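Uncharacterized protein C22E12.03c (Schizosaccharomyces pombe, PDB 4QYT) converts methylglyoxal to D-lactate in a single step without glutathione and takes part in protection against reactive oxygen species. Local coordinates at residues Thr15-Phe20 against Val47-Asp52. Sequence-based numbering, arbitrary orientation. Where two conformers were deposited one is given.
Sequences TDEIEF and VKMSRD. With EDO (1,2-ethanediol), chain G.
Glu17 bends at its second torsion (chi2 86°), which brings its carboxylate against CB of Met49 and within reach of the backbone N of Arg51. Met49, curled at chi2 and chi3, runs the other way past Glu17 and carries CE to Thr15, 3.7 Å from CG2, and to CB of Phe20 at 3.9 Å; Val11 and Met55 also pack on this methionine. Both Glu17 oxygens share the one N-H of Arg51, OE2 at 2.9 Å and OE1 at 3.1 Å, each bond weak and bent. The carboxylate thus accepts from the type I turn Met49-Asp52 at Arg51, and from Val53 N just beyond it, through OE2. Beside it, Ser50 N gives a nearly straight bond to Thr15 O (2.8 Å), arriving from above the carbonyl plane.

In this DJ-1/PfpI fold, Asp16 is the N-cap of helix 17-29, which follows the strand 7-12 of the central sheet and carries Glu19, inferred to be catalytic. Asp16 OD2 accepts from Glu19 N at 2.9 Å, a capping bond to the first turn of the helix. The other oxygen, OD1, forms a salt bridge with Arg29 of the second subunit and accepts a hydrogen bond from a water that also bonds to Ser50 OG and accepts from Arg51 NE. Arg51 NH2 donates to O2 of a 1,2-ethanediol, probably from the crystallisation liquor; this O2 lies in the guanidinium plane (3.0 Å from NH2).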
# COMPACT_ATOMS: atom_id res chain seq x y z
N THR A 15 10.16 -5.72 -5.10
CA THR A 15 9.81 -4.49 -4.39
C THR A 15 8.57 -4.72 -3.51
O THR A 15 7.59 -5.36 -3.94
CB THR A 15 9.55 -3.35 -5.40
OG1 THR A 15 10.80 -2.95 -5.99
CG2 THR A 15 8.88 -2.16 -4.75
N ASP A 16 8.59 -4.13 -2.33
CA ASP A 16 7.46 -4.24 -1.42
C ASP A 16 6.22 -3.49 -1.92
O ASP A 16 6.29 -2.31 -2.25
CB ASP A 16 7.87 -3.70 -0.05
CG ASP A 16 6.77 -3.87 0.94
OD1 ASP A 16 6.56 -5.04 1.34
OD2 ASP A 16 6.13 -2.87 1.31
N GLU A 17 5.09 -4.18 -1.87
CA GLU A 17 3.82 -3.61 -2.34
C GLU A 17 3.38 -2.40 -1.52
O GLU A 17 2.85 -1.42 -2.08
CB GLU A 17 2.72 -4.65 -2.30
CG GLU A 17 2.86 -5.84 -3.24
CD GLU A 17 3.68 -7.03 -2.75
OE1 GLU A 17 4.51 -6.86 -1.81
OE2 GLU A 17 3.51 -8.11 -3.33
N ILE A 18 3.52 -2.48 -0.20
CA ILE A 18 3.05 -1.41 0.67
C ILE A 18 3.88 -0.14 0.44
O ILE A 18 3.32 0.98 0.34
CB ILE A 18 3.05 -1.86 2.14
CG1 ILE A 18 2.02 -2.97 2.33
CG2 ILE A 18 2.81 -0.68 3.06
CD1 ILE A 18 2.19 -3.75 3.64
N GLU A 19 5.19 -0.32 0.39
CA GLU A 19 6.10 0.82 0.23
C GLU A 19 6.00 1.44 -1.16
O GLU A 19 6.24 2.64 -1.29
CB GLU A 19 7.50 0.39 0.55
CG GLU A 19 7.63 0.05 2.02
CD GLU A 19 8.81 -0.77 2.34
OE1 GLU A 19 9.67 -1.03 1.52
OE2 GLU A 19 8.81 -1.24 3.53
N PHE A 20 5.66 0.65 -2.17
CA PHE A 20 5.35 1.19 -3.49
C PHE A 20 4.04 1.99 -3.46
O PHE A 20 3.97 3.12 -3.92
CB PHE A 20 5.27 0.05 -4.52
CG PHE A 20 4.95 0.52 -5.93
CD1 PHE A 20 3.63 0.88 -6.28
CD2 PHE A 20 5.95 0.70 -6.87
CE1 PHE A 20 3.33 1.36 -7.55
CE2 PHE A 20 5.67 1.18 -8.12
CZ PHE A 20 4.37 1.54 -8.45
N VAL A 47 6.21 -6.93 -13.30
CA VAL A 47 7.01 -7.02 -12.10
C VAL A 47 6.36 -8.01 -11.13
O VAL A 47 5.15 -7.96 -10.89
CB VAL A 47 7.06 -5.65 -11.42
CG1 VAL A 47 8.05 -5.70 -10.27
CG2 VAL A 47 7.42 -4.55 -12.41
N LYS A 48 7.17 -8.90 -10.57
CA LYS A 48 6.75 -9.77 -9.48
C LYS A 48 7.20 -9.13 -8.17
O LYS A 48 8.40 -9.09 -7.86
CB LYS A 48 7.34 -11.17 -9.59
CG LYS A 48 6.83 -12.09 -8.50
CD LYS A 48 7.39 -13.50 -8.62
CE LYS A 48 6.97 -14.37 -7.46
NZ LYS A 48 7.68 -15.67 -7.54
N MET A 49 6.27 -8.47 -7.49
CA MET A 49 6.57 -7.77 -6.25
C MET A 49 7.00 -8.74 -5.13
O MET A 49 6.87 -9.97 -5.26
CB MET A 49 5.37 -6.90 -5.84
CG MET A 49 4.86 -5.96 -6.94
SD MET A 49 6.03 -4.65 -7.38
CE MET A 49 5.66 -3.49 -6.07
N SER A 50 7.44 -8.17 -4.02
CA SER A 50 7.98 -8.91 -2.87
C SER A 50 7.02 -10.00 -2.36
O SER A 50 7.44 -11.11 -2.09
CB SER A 50 8.27 -7.93 -1.74
OG SER A 50 8.91 -8.65 -0.72
N ARG A 51 5.75 -9.63 -2.23
CA ARG A 51 4.72 -10.54 -1.70
C ARG A 51 3.78 -11.03 -2.80
O ARG A 51 2.63 -11.36 -2.55
CB ARG A 51 3.98 -9.86 -0.53
CG ARG A 51 4.88 -9.32 0.58
CD ARG A 51 5.76 -10.36 1.21
NE ARG A 51 6.62 -9.73 2.18
CZ ARG A 51 7.22 -10.37 3.16
NH1 ARG A 51 6.93 -11.63 3.39
NH2 ARG A 51 8.12 -9.76 3.91
N ASP A 52 4.33 -11.14 -4.02
CA ASP A 52 3.74 -11.88 -5.11
C ASP A 52 2.65 -11.18 -5.91
O ASP A 52 2.10 -11.78 -6.81
CB ASP A 52 3.26 -13.27 -4.68
CG ASP A 52 4.32 -14.03 -3.97
OD1 ASP A 52 5.43 -14.11 -4.52
OD2 ASP A 52 4.08 -14.50 -2.84
C1 EDO G . 11.60 -8.10 2.76
O1 EDO G . 11.76 -9.08 1.76
C2 EDO G . 10.23 -7.55 2.44
O2 EDO G . 9.61 -7.19 3.64
O HOH W 1 8.06 -7.27 1.40